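Hypothetical protein TM1631 (PDB 1VPQ) is of unknown function but belongs to the DUF72 family of TIM-barrel proteins and binds a sulfate ion in the crystal. Local coordinates at residues A[199-204]-A[245-250]; A[151-156]-A[176-181]; A[14-19]-A[264-269]; A[79-84]-A[118-123]. All blocks are in the same frame, centred on the assembly; numbering follows the deposited sequence.

Contact 1 of 4, residues A[199-204]-A[245-250]; sequences YAYFRF and ETYVFF. With SO4 (sulfate ion), chain B.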
# COMPACT_ATOMS: atom_id res chain seq x y z
N TYR A 199 -11.39 -8.81 -2.14
CA TYR A 199 -10.88 -7.45 -2.14
C TYR A 199 -9.77 -7.31 -3.19
O TYR A 199 -9.03 -8.26 -3.44
CB TYR A 199 -10.34 -7.06 -0.76
CG TYR A 199 -11.44 -6.99 0.27
CD1 TYR A 199 -12.23 -5.85 0.39
CD2 TYR A 199 -11.73 -8.08 1.09
CE1 TYR A 199 -13.26 -5.79 1.32
CE2 TYR A 199 -12.77 -8.03 2.02
CZ TYR A 199 -13.53 -6.88 2.13
OH TYR A 199 -14.55 -6.81 3.05
N ALA A 200 -9.70 -6.14 -3.81
CA ALA A 200 -8.56 -5.78 -4.67
C ALA A 200 -7.74 -4.70 -3.99
O ALA A 200 -8.26 -3.89 -3.23
CB ALA A 200 -9.04 -5.30 -6.03
N TYR A 201 -6.44 -4.71 -4.29
CA TYR A 201 -5.49 -3.77 -3.72
C TYR A 201 -4.51 -3.39 -4.82
O TYR A 201 -3.82 -4.26 -5.35
CB TYR A 201 -4.77 -4.43 -2.54
CG TYR A 201 -4.10 -3.48 -1.56
CD1 TYR A 201 -3.03 -2.67 -1.94
CD2 TYR A 201 -4.51 -3.43 -0.24
CE1 TYR A 201 -2.40 -1.83 -1.02
CE2 TYR A 201 -3.90 -2.59 0.68
CZ TYR A 201 -2.84 -1.80 0.29
OH TYR A 201 -2.24 -0.97 1.22
N PHE A 202 -4.44 -2.10 -5.16
CA PHE A 202 -3.51 -1.63 -6.19
C PHE A 202 -2.46 -0.74 -5.59
O PHE A 202 -2.78 0.12 -4.77
CB PHE A 202 -4.23 -0.82 -7.27
CG PHE A 202 -5.22 -1.61 -8.05
CD1 PHE A 202 -6.44 -1.96 -7.49
CD2 PHE A 202 -4.94 -2.00 -9.35
CE1 PHE A 202 -7.37 -2.70 -8.21
CE2 PHE A 202 -5.86 -2.74 -10.08
CZ PHE A 202 -7.09 -3.09 -9.50
N ARG A 203 -1.21 -0.91 -6.02
CA ARG A 203 -0.14 0.01 -5.64
C ARG A 203 0.63 0.49 -6.87
O ARG A 203 1.12 -0.32 -7.64
CB ARG A 203 0.80 -0.64 -4.63
CG ARG A 203 0.12 -0.96 -3.29
CD ARG A 203 1.15 -1.32 -2.25
NE ARG A 203 1.80 -0.15 -1.66
CZ ARG A 203 3.09 -0.06 -1.34
NH1 ARG A 203 3.93 -1.05 -1.59
NH2 ARG A 203 3.56 1.06 -0.80
N PHE A 204 0.71 1.81 -7.05
CA PHE A 204 1.40 2.42 -8.19
C PHE A 204 2.64 3.17 -7.72
O PHE A 204 2.53 4.15 -6.99
CB PHE A 204 0.47 3.37 -8.94
CG PHE A 204 -0.86 2.75 -9.34
CD1 PHE A 204 -0.92 1.48 -9.90
CD2 PHE A 204 -2.04 3.46 -9.19
CE1 PHE A 204 -2.14 0.92 -10.27
CE2 PHE A 204 -3.27 2.90 -9.57
CZ PHE A 204 -3.31 1.64 -10.11
N GLU A 245 -14.67 -4.41 -1.96
CA GLU A 245 -14.00 -3.10 -1.98
C GLU A 245 -12.64 -3.18 -2.65
O GLU A 245 -12.01 -4.24 -2.68
CB GLU A 245 -13.82 -2.55 -0.57
CG GLU A 245 -15.11 -2.09 0.10
CD GLU A 245 -14.98 -1.93 1.61
OE1 GLU A 245 -13.85 -1.79 2.12
OE2 GLU A 245 -16.03 -1.97 2.29
N THR A 246 -12.18 -2.05 -3.19
CA THR A 246 -10.89 -1.94 -3.86
C THR A 246 -10.13 -0.78 -3.25
O THR A 246 -10.70 0.30 -3.05
CB THR A 246 -11.05 -1.70 -5.38
OG1 THR A 246 -11.60 -2.86 -6.01
CG2 THR A 246 -9.72 -1.37 -6.05
N TYR A 247 -8.84 -0.99 -2.96
CA TYR A 247 -7.99 0.03 -2.35
C TYR A 247 -6.86 0.35 -3.30
O TYR A 247 -6.09 -0.52 -3.68
CB TYR A 247 -7.44 -0.44 -1.00
CG TYR A 247 -8.50 -1.10 -0.16
CD1 TYR A 247 -9.58 -0.37 0.33
CD2 TYR A 247 -8.44 -2.46 0.11
CE1 TYR A 247 -10.57 -0.99 1.07
CE2 TYR A 247 -9.43 -3.08 0.86
CZ TYR A 247 -10.49 -2.34 1.34
OH TYR A 247 -11.48 -2.97 2.08
N VAL A 248 -6.75 1.62 -3.67
CA VAL A 248 -5.80 2.05 -4.69
C VAL A 248 -4.91 3.12 -4.07
O VAL A 248 -5.39 4.15 -3.61
CB VAL A 248 -6.53 2.63 -5.92
CG1 VAL A 248 -5.55 2.98 -7.02
CG2 VAL A 248 -7.60 1.64 -6.44
N PHE A 249 -3.61 2.87 -4.05
CA PHE A 249 -2.66 3.83 -3.47
C PHE A 249 -1.57 4.19 -4.47
O PHE A 249 -1.09 3.31 -5.19
CB PHE A 249 -2.03 3.28 -2.19
CG PHE A 249 -3.03 2.95 -1.12
CD1 PHE A 249 -3.48 3.93 -0.25
CD2 PHE A 249 -3.55 1.67 -1.01
CE1 PHE A 249 -4.42 3.64 0.73
CE2 PHE A 249 -4.50 1.37 -0.03
CZ PHE A 249 -4.93 2.36 0.84
N PHE A 250 -1.20 5.47 -4.49
CA PHE A 250 -0.10 5.99 -5.32
C PHE A 250 1.11 6.26 -4.46
O PHE A 250 1.03 6.94 -3.44
CB PHE A 250 -0.49 7.31 -6.00
CG PHE A 250 -1.33 7.13 -7.23
CD1 PHE A 250 -2.69 6.85 -7.12
CD2 PHE A 250 -0.77 7.23 -8.49
CE1 PHE A 250 -3.47 6.68 -8.24
CE2 PHE A 250 -1.55 7.07 -9.61
CZ PHE A 250 -2.91 6.79 -9.49
S SO4 B . 7.43 0.28 -1.51
O1 SO4 B . 6.97 -0.97 -2.10
O2 SO4 B . 8.73 0.10 -0.87
O3 SO4 B . 7.55 1.27 -2.57
O4 SO4 B . 6.47 0.71 -0.49
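F204 turns the edge of its ring toward the face of F250, an edge-to-face pair with planes at 69°. The approach is off-centre: CD2 of F204 stands 3.5 Å from CZ of F250, near the rim. The neighbouring CE2 of F204 reaches back to CG1 of V248 at 3.4 Å. Farther along this face F202 CD1 touches the other methyl of V248, and F202 CE1 meets CG2 of T246 at its ring edge, 3.5 Å away. Helix 226-240 covers F202 and T246, helix 257-270 covers V248, and F250 touches both, so largely apolar groups suit this face, and small A200 fits beside T246.

The other face carries the tyrosines and F249, with E245 and R203. Y201 has CG anti to the backbone N (chi1 -160°), and its ring meets that of F249 obliquely, planes at 38° and centroids 5.3 Å apart. Its hydroxyl bonds to E54 and T82. Y247 OH donates to E245 OE1 over 2.6 Å, while the Y199 ring lies beside E245, with CB of the glutamate at its edge. K121 makes a salt bridge with the same OE1. Five backbone bonds join the parallel strands, the shortest from F202 N to Y247 O at 2.7 Å.

R203 points its guanidinium at the sulfate, with O4 near the guanidinium plane and 2.9 Å from NH2; salt bridges to E155 and E54 steady the group. Mostly apolar toward the helices and more polar toward the barrel interior, the pair holds R203 between two carboxylates and a sulfate probably from the crystallisation liquor, consistent with, but not proof of, an anion site.

Contact 2 of 4, residues A[151-156]-A[176-181]; sequences ELAVEF and TFVVVD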
# COMPACT_ATOMS: atom_id res chain seq x y z
N GLU A 151 -7.54 -9.25 7.83
CA GLU A 151 -7.39 -9.01 6.40
C GLU A 151 -5.93 -8.73 6.03
O GLU A 151 -5.34 -7.76 6.50
CB GLU A 151 -8.29 -7.85 5.95
CG GLU A 151 -9.77 -8.22 5.81
CD GLU A 151 -10.08 -9.07 4.59
OE1 GLU A 151 -9.16 -9.35 3.79
OE2 GLU A 151 -11.26 -9.47 4.42
N LEU A 152 -5.38 -9.61 5.18
CA LEU A 152 -3.99 -9.55 4.74
C LEU A 152 -3.87 -9.46 3.21
O LEU A 152 -4.63 -10.08 2.48
CB LEU A 152 -3.24 -10.80 5.23
CG LEU A 152 -1.72 -10.81 5.07
CD1 LEU A 152 -1.07 -9.74 5.94
CD2 LEU A 152 -1.14 -12.17 5.40
N ALA A 153 -2.90 -8.66 2.77
CA ALA A 153 -2.54 -8.52 1.36
C ALA A 153 -1.03 -8.60 1.18
O ALA A 153 -0.27 -8.13 2.04
CB ALA A 153 -3.05 -7.20 0.78
N VAL A 154 -0.62 -9.21 0.07
CA VAL A 154 0.81 -9.41 -0.22
C VAL A 154 1.21 -8.87 -1.60
O VAL A 154 0.50 -9.07 -2.60
CB VAL A 154 1.22 -10.92 -0.09
CG1 VAL A 154 2.61 -11.17 -0.67
CG2 VAL A 154 1.19 -11.38 1.38
N GLU A 155 2.36 -8.20 -1.62
CA GLU A 155 3.00 -7.68 -2.82
C GLU A 155 4.42 -8.26 -2.98
O GLU A 155 5.22 -8.23 -2.03
CB GLU A 155 3.12 -6.15 -2.71
CG GLU A 155 3.63 -5.46 -3.97
CD GLU A 155 4.03 -4.00 -3.75
OE1 GLU A 155 3.37 -3.33 -2.94
OE2 GLU A 155 5.00 -3.53 -4.38
N PHE A 156 4.73 -8.72 -4.18
CA PHE A 156 6.08 -9.19 -4.54
C PHE A 156 6.79 -8.20 -5.46
O PHE A 156 6.15 -7.51 -6.26
CB PHE A 156 6.01 -10.53 -5.25
CG PHE A 156 5.08 -11.51 -4.62
CD1 PHE A 156 5.47 -12.24 -3.51
CD2 PHE A 156 3.81 -11.72 -5.16
CE1 PHE A 156 4.59 -13.17 -2.92
CE2 PHE A 156 2.93 -12.64 -4.58
CZ PHE A 156 3.32 -13.37 -3.47
N THR A 176 -5.10 -11.36 -0.07
CA THR A 176 -5.41 -10.43 -1.15
C THR A 176 -4.13 -10.10 -1.93
O THR A 176 -3.09 -9.76 -1.36
CB THR A 176 -6.09 -9.16 -0.59
OG1 THR A 176 -7.37 -9.50 -0.04
CG2 THR A 176 -6.26 -8.09 -1.67
N PHE A 177 -4.22 -10.21 -3.26
CA PHE A 177 -3.11 -9.95 -4.15
C PHE A 177 -2.96 -8.45 -4.44
O PHE A 177 -3.92 -7.78 -4.85
CB PHE A 177 -3.30 -10.72 -5.47
CG PHE A 177 -2.26 -10.40 -6.50
CD1 PHE A 177 -0.95 -10.83 -6.33
CD2 PHE A 177 -2.58 -9.66 -7.62
CE1 PHE A 177 0.01 -10.53 -7.27
CE2 PHE A 177 -1.62 -9.35 -8.56
CZ PHE A 177 -0.32 -9.78 -8.38
N VAL A 178 -1.76 -7.92 -4.21
CA VAL A 178 -1.46 -6.53 -4.52
C VAL A 178 -1.10 -6.38 -6.00
O VAL A 178 -0.05 -6.82 -6.44
CB VAL A 178 -0.31 -5.99 -3.67
CG1 VAL A 178 0.06 -4.56 -4.08
CG2 VAL A 178 -0.71 -6.01 -2.21
N VAL A 179 -2.00 -5.75 -6.75
CA VAL A 179 -1.77 -5.47 -8.16
C VAL A 179 -0.85 -4.25 -8.24
O VAL A 179 -1.21 -3.18 -7.78
CB VAL A 179 -3.06 -5.17 -8.93
CG1 VAL A 179 -2.75 -4.87 -10.40
CG2 VAL A 179 -4.05 -6.34 -8.82
N VAL A 180 0.33 -4.44 -8.82
CA VAL A 180 1.36 -3.41 -8.79
C VAL A 180 1.66 -2.84 -10.17
O VAL A 180 1.78 -3.59 -11.15
CB VAL A 180 2.69 -3.95 -8.24
CG1 VAL A 180 3.73 -2.84 -8.13
CG2 VAL A 180 2.50 -4.58 -6.91
N ASP A 181 1.79 -1.52 -10.24
CA ASP A 181 2.46 -0.88 -11.36
C ASP A 181 3.81 -0.32 -10.90
O ASP A 181 3.88 0.54 -10.02
CB ASP A 181 1.62 0.20 -12.03
CG ASP A 181 2.16 0.56 -13.40
OD1 ASP A 181 1.97 -0.24 -14.34
OD2 ASP A 181 2.79 1.63 -13.53
O HOH W 1 2.23 -8.41 -6.23
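E155 and V178 supply much of the apolar packing. E155 has CG anti to the backbone N (chi1 -173°), and its aliphatic stem crosses the valine obliquely, CG lying 3.7 Å from CG1 of V178. On its other side V178 reaches A153, with CG2 4.0 Å from the alanine CB; the short alanine side chain lies beside both V178 and T176. F156 and F177 meet only loosely, edge to edge, CE2 to CE1 at 4.5 Å; F156 also stacks on W161, and F177 makes an edge-to-face pair with Y167.

Backbone hydrogen bonds make the parallel ladder. T176 N donates to L152 O at 2.9 Å, V154 N to T176 O at 2.9 Å, and V178 N to V154 O at 3.0 Å, this last donor lying above the carbonyl plane. The strands are inclined at 41°, and beyond V178 a water takes over: it accepts from F156 N at 3.2 Å and donates to V178 O at 2.8 Å.

The carboxylate of E155 makes a salt bridge to R203 through OE1 and a hydrogen bond with H205 through OE2. T176 OG1 bonds to T197.

Strand 152-155, helix 164-173 and strand 176-181 form a beta-alpha-beta crossover, the unit from which a TIM barrel is built, and E155 brings this one close to the sulfate pocket.

Contact 3 of 4, residues A[14-19]-A[264-269]; sequences VYVGTS and QFKKML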
# COMPACT_ATOMS: atom_id res chain seq x y z
N VAL A 14 -14.66 1.93 -4.35
CA VAL A 14 -13.23 2.05 -4.61
C VAL A 14 -12.67 3.19 -3.77
O VAL A 14 -13.19 4.30 -3.82
CB VAL A 14 -12.93 2.30 -6.10
CG1 VAL A 14 -11.46 2.64 -6.30
CG2 VAL A 14 -13.32 1.10 -6.94
N TYR A 15 -11.63 2.91 -2.98
CA TYR A 15 -10.95 3.94 -2.17
C TYR A 15 -9.58 4.27 -2.74
O TYR A 15 -8.66 3.45 -2.68
CB TYR A 15 -10.75 3.48 -0.73
CG TYR A 15 -11.99 3.12 0.03
CD1 TYR A 15 -12.60 1.88 -0.15
CD2 TYR A 15 -12.55 4.00 0.95
CE1 TYR A 15 -13.74 1.53 0.56
CE2 TYR A 15 -13.70 3.66 1.66
CZ TYR A 15 -14.29 2.42 1.46
OH TYR A 15 -15.43 2.07 2.17
N VAL A 16 -9.43 5.48 -3.26
CA VAL A 16 -8.11 5.96 -3.70
C VAL A 16 -7.49 6.91 -2.67
O VAL A 16 -8.16 7.78 -2.08
CB VAL A 16 -8.15 6.60 -5.12
CG1 VAL A 16 -9.13 7.77 -5.17
CG2 VAL A 16 -6.74 7.06 -5.57
N GLY A 17 -6.19 6.72 -2.44
CA GLY A 17 -5.39 7.60 -1.61
C GLY A 17 -3.92 7.50 -1.98
O GLY A 17 -3.58 7.03 -3.07
N THR A 18 -3.06 7.96 -1.08
CA THR A 18 -1.61 7.92 -1.26
C THR A 18 -0.91 7.14 -0.15
O THR A 18 -1.50 6.84 0.89
CB THR A 18 -1.02 9.33 -1.27
OG1 THR A 18 -1.48 10.02 -0.11
CG2 THR A 18 -1.44 10.10 -2.54
N SER A 19 0.36 6.81 -0.38
CA SER A 19 1.18 6.17 0.64
C SER A 19 1.79 7.25 1.51
O SER A 19 2.76 7.90 1.12
CB SER A 19 2.29 5.32 0.01
OG SER A 19 1.76 4.19 -0.65
N GLN A 264 -6.05 13.04 -9.84
CA GLN A 264 -6.47 12.83 -11.23
C GLN A 264 -7.30 11.57 -11.33
O GLN A 264 -8.34 11.54 -11.97
CB GLN A 264 -5.27 12.72 -12.16
CG GLN A 264 -4.56 14.01 -12.44
CD GLN A 264 -3.24 13.79 -13.14
OE1 GLN A 264 -2.26 13.38 -12.54
NE2 GLN A 264 -3.21 14.05 -14.43
N PHE A 265 -6.80 10.52 -10.69
CA PHE A 265 -7.48 9.23 -10.65
C PHE A 265 -8.84 9.32 -9.94
O PHE A 265 -9.83 8.75 -10.41
CB PHE A 265 -6.58 8.22 -9.92
CG PHE A 265 -6.96 6.79 -10.16
CD1 PHE A 265 -6.51 6.13 -11.29
CD2 PHE A 265 -7.75 6.11 -9.26
CE1 PHE A 265 -6.84 4.82 -11.51
CE2 PHE A 265 -8.09 4.81 -9.47
CZ PHE A 265 -7.64 4.15 -10.61
N LYS A 266 -8.86 10.03 -8.82
CA LYS A 266 -10.08 10.23 -8.02
C LYS A 266 -11.18 10.93 -8.83
O LYS A 266 -12.36 10.58 -8.73
CB LYS A 266 -9.74 11.01 -6.75
CG LYS A 266 -10.92 11.56 -5.97
CD LYS A 266 -10.46 12.13 -4.64
CE LYS A 266 -11.24 13.39 -4.28
NZ LYS A 266 -10.78 14.57 -5.07
N LYS A 267 -10.76 11.91 -9.63
CA LYS A 267 -11.62 12.61 -10.57
C LYS A 267 -12.26 11.64 -11.58
O LYS A 267 -13.45 11.73 -11.88
CB LYS A 267 -10.81 13.67 -11.32
CG LYS A 267 -11.59 14.49 -12.34
CD LYS A 267 -11.57 13.89 -13.75
CE LYS A 267 -12.28 14.81 -14.74
NZ LYS A 267 -12.32 14.25 -16.12
N MET A 268 -11.45 10.71 -12.10
CA MET A 268 -11.94 9.72 -13.05
C MET A 268 -13.02 8.84 -12.41
O MET A 268 -14.04 8.54 -13.04
CB MET A 268 -10.80 8.86 -13.57
CG MET A 268 -9.80 9.62 -14.42
SD MET A 268 -8.44 8.58 -14.98
CE MET A 268 -7.41 9.83 -15.78
N LEU A 269 -12.79 8.44 -11.17
CA LEU A 269 -13.76 7.65 -10.41
C LEU A 269 -15.08 8.39 -10.24
O LEU A 269 -16.15 7.78 -10.28
CB LEU A 269 -13.20 7.27 -9.03
CG LEU A 269 -12.03 6.28 -9.07
CD1 LEU A 269 -11.10 6.42 -7.87
CD2 LEU A 269 -12.56 4.85 -9.18
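F265 and L269, both in touch with the strand, are tied by the helical bond from L269 N to F265 O, 3.1 Å long, which sets them one turn apart on the same side of the helix. No hydrogen bond crosses to residues 14-18; the contact is made by carbon alone.

V16 is its hub. Its CG1 occupies the crowded position between the backbone N and the carbonyl carbon (chi1 58°), where it meets CD1 of L269 at 3.6 Å. The same methyl lies 3.7 Å from CB of K266, whose side chain crosses that of V16 at about a right angle. The other methyl of V16, CG2, approaches CD2 of F265 at 3.9 Å, obliquely to the ring. A branched residue suits this place because its two methyls diverge, one to L269 and K266, the other to F265. L269 likewise divides its branches: CD1 goes to V16, whereas CD2 crosses to CG1 of V14 at 3.8 Å. Only the base of K266 takes part; its chain leads off, and NZ makes a weak hydrogen bond with L48 O. F265 has more to cover, reaching V248 on the neighbouring strand and V236 on helix 226-240.

Strand and helix run almost antiparallel, at 165°, with axes 8.7 Å apart. Y15, between the two valines, points away into the barrel. This is the layering of a TIM barrel, in which the last helix, 257-270, lies against the outer face of the first strand as well as the eighth.

Contact 4 of 4, residues A[79-84]-A[118-123]; sequences FYFTVK and QRLKMT. With SO4 (sulfate ion), chain B.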
# COMPACT_ATOMS: atom_id res chain seq x y z
N PHE A 79 -13.11 7.79 7.67
CA PHE A 79 -11.73 7.83 7.20
C PHE A 79 -11.04 6.56 7.65
O PHE A 79 -11.07 6.20 8.83
CB PHE A 79 -10.99 9.06 7.71
CG PHE A 79 -9.66 9.26 7.05
CD1 PHE A 79 -9.59 9.71 5.74
CD2 PHE A 79 -8.48 8.99 7.73
CE1 PHE A 79 -8.36 9.90 5.11
CE2 PHE A 79 -7.25 9.17 7.12
CZ PHE A 79 -7.19 9.63 5.80
N TYR A 80 -10.41 5.89 6.69
CA TYR A 80 -9.86 4.56 6.87
C TYR A 80 -8.39 4.53 6.53
O TYR A 80 -7.85 5.46 5.95
CB TYR A 80 -10.58 3.57 5.96
CG TYR A 80 -12.07 3.57 6.15
CD1 TYR A 80 -12.66 2.88 7.20
CD2 TYR A 80 -12.90 4.27 5.28
CE1 TYR A 80 -14.03 2.88 7.38
CE2 TYR A 80 -14.27 4.28 5.45
CZ TYR A 80 -14.83 3.59 6.50
OH TYR A 80 -16.19 3.61 6.65
N PHE A 81 -7.73 3.44 6.87
CA PHE A 81 -6.35 3.27 6.45
C PHE A 81 -5.95 1.82 6.28
O PHE A 81 -6.67 0.91 6.69
CB PHE A 81 -5.39 4.03 7.39
CG PHE A 81 -5.39 3.53 8.80
CD1 PHE A 81 -6.42 3.85 9.67
CD2 PHE A 81 -4.32 2.77 9.27
CE1 PHE A 81 -6.40 3.38 10.98
CE2 PHE A 81 -4.29 2.30 10.58
CZ PHE A 81 -5.33 2.60 11.43
N THR A 82 -4.83 1.63 5.60
CA THR A 82 -4.14 0.34 5.51
C THR A 82 -2.75 0.52 6.11
O THR A 82 -2.22 1.63 6.17
CB THR A 82 -3.99 -0.13 4.06
OG1 THR A 82 -3.21 0.82 3.33
CG2 THR A 82 -5.35 -0.30 3.40
N VAL A 83 -2.15 -0.58 6.56
CA VAL A 83 -0.90 -0.51 7.32
C VAL A 83 0.10 -1.56 6.85
O VAL A 83 -0.27 -2.70 6.60
CB VAL A 83 -1.14 -0.71 8.85
CG1 VAL A 83 0.06 -0.22 9.66
CG2 VAL A 83 -2.35 0.03 9.30
N LYS A 84 1.36 -1.16 6.76
CA LYS A 84 2.44 -2.10 6.48
C LYS A 84 2.79 -2.90 7.74
O LYS A 84 2.87 -2.34 8.84
CB LYS A 84 3.69 -1.38 5.96
CG LYS A 84 3.65 -1.07 4.48
CD LYS A 84 5.03 -0.69 3.97
CE LYS A 84 5.08 -0.64 2.45
NZ LYS A 84 6.47 -0.41 1.94
N GLN A 118 -12.92 -0.18 13.52
CA GLN A 118 -13.28 -0.31 12.11
C GLN A 118 -12.62 0.75 11.22
O GLN A 118 -13.20 1.21 10.24
CB GLN A 118 -14.79 -0.28 11.95
CG GLN A 118 -15.50 -1.16 12.95
CD GLN A 118 -16.87 -1.58 12.48
OE1 GLN A 118 -17.13 -2.77 12.32
NE2 GLN A 118 -17.75 -0.61 12.25
N ARG A 119 -11.40 1.12 11.58
CA ARG A 119 -10.63 2.11 10.82
C ARG A 119 -9.63 1.41 9.92
O ARG A 119 -9.25 1.94 8.88
CB ARG A 119 -9.91 3.07 11.78
CG ARG A 119 -10.73 3.41 13.02
CD ARG A 119 -10.58 4.85 13.47
NE ARG A 119 -11.20 5.79 12.53
CZ ARG A 119 -11.58 7.03 12.83
NH1 ARG A 119 -11.43 7.53 14.05
NH2 ARG A 119 -12.12 7.78 11.89
N LEU A 120 -9.20 0.21 10.32
CA LEU A 120 -8.24 -0.58 9.56
C LEU A 120 -8.93 -1.49 8.57
O LEU A 120 -9.69 -2.37 8.95
CB LEU A 120 -7.38 -1.41 10.51
CG LEU A 120 -6.31 -2.29 9.83
CD1 LEU A 120 -5.47 -1.48 8.86
CD2 LEU A 120 -5.41 -2.95 10.86
N LYS A 121 -8.64 -1.28 7.29
CA LYS A 121 -9.25 -2.04 6.19
C LYS A 121 -8.41 -3.23 5.73
O LYS A 121 -8.95 -4.23 5.26
CB LYS A 121 -9.52 -1.11 4.99
CG LYS A 121 -10.62 -0.08 5.21
CD LYS A 121 -12.00 -0.69 5.16
CE LYS A 121 -13.04 0.30 4.66
NZ LYS A 121 -14.42 -0.24 4.76
N MET A 122 -7.09 -3.11 5.86
CA MET A 122 -6.16 -4.11 5.31
C MET A 122 -4.74 -3.93 5.86
O MET A 122 -4.31 -2.80 6.11
CB MET A 122 -6.14 -4.00 3.78
CG MET A 122 -5.34 -5.08 3.03
SD MET A 122 -6.20 -6.65 2.81
CE MET A 122 -7.72 -6.22 1.98
N THR A 123 -4.04 -5.05 6.04
CA THR A 123 -2.62 -5.04 6.40
C THR A 123 -1.80 -5.48 5.19
O THR A 123 -2.15 -6.43 4.51
CB THR A 123 -2.33 -5.92 7.63
OG1 THR A 123 -2.99 -5.36 8.76
CG2 THR A 123 -0.83 -5.98 7.93
S SO4 B . 7.43 0.28 -1.51
O1 SO4 B . 6.97 -0.97 -2.10
O2 SO4 B . 8.73 0.10 -0.87
O3 SO4 B . 7.55 1.27 -2.57
O4 SO4 B . 6.47 0.71 -0.49
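K121 lays its chain over one face of Y80, where two neighbouring parallel strands of the TIM barrel, 80-84 and 120-126, meet. Its CB lies 3.9 Å from F81 O, and CG is 3.7 Å from CB of Y80. A bend at chi2 (-75°) places CD near CD1 of the ring. CE then sits over the centre of the ring, 3.7 Å from the centroid, a CH-pi contact. The tip, NZ, stays above that face at 4.2 Å from the centroid, making a cation-pi pair, and goes on to a salt bridge with E245. Lysine suits the spot because its stem can cover a ring while its end carries charge. At the ring's edge, Q118 O lies in plane 3.4 Å from CE1; Q118 itself closes the preceding helix in a Schellman motif.

F81 N bonds to R119 O, and K121 N returns an almost straight bond to F81 O at 3.0 Å. The next link, V83 N to M122 O, comes one residue late, so K121 lies in a beta bulge. On the face toward helix 101-116, F81 packs CE1 on CB of R119, and L120 CD1 presses tightly on V83 CG2 at 3.5 Å.

Where strand 80-84 ends, the extended chain of K84, which also bonds Q126, carries NZ to within 2.7 Å of the sulfate O4.

Overall arrangement
From the N terminus, residues 14-19 open contact 3, which closes only at the final helix, so the other three nest inside its loop. Contact 4 closes a loop that holds helices 87-91, 93-96 and 101-116, contact 2 one around helix 164-173, and contact 1 one around helix 226-240; these follow in series and none cross. The loops mesh through the sheet: strand 120-126 adjoins 152-155, strand 176-181 adjoins 199-204, and strand 245-250 adjoins 13-18. Across the barrel interior, E245 to K121 and Y201 to T82 tie contact 1 to contact 4. Contacts 1 and 4 share the sulfate, and contact 2 joins through E155 and R203.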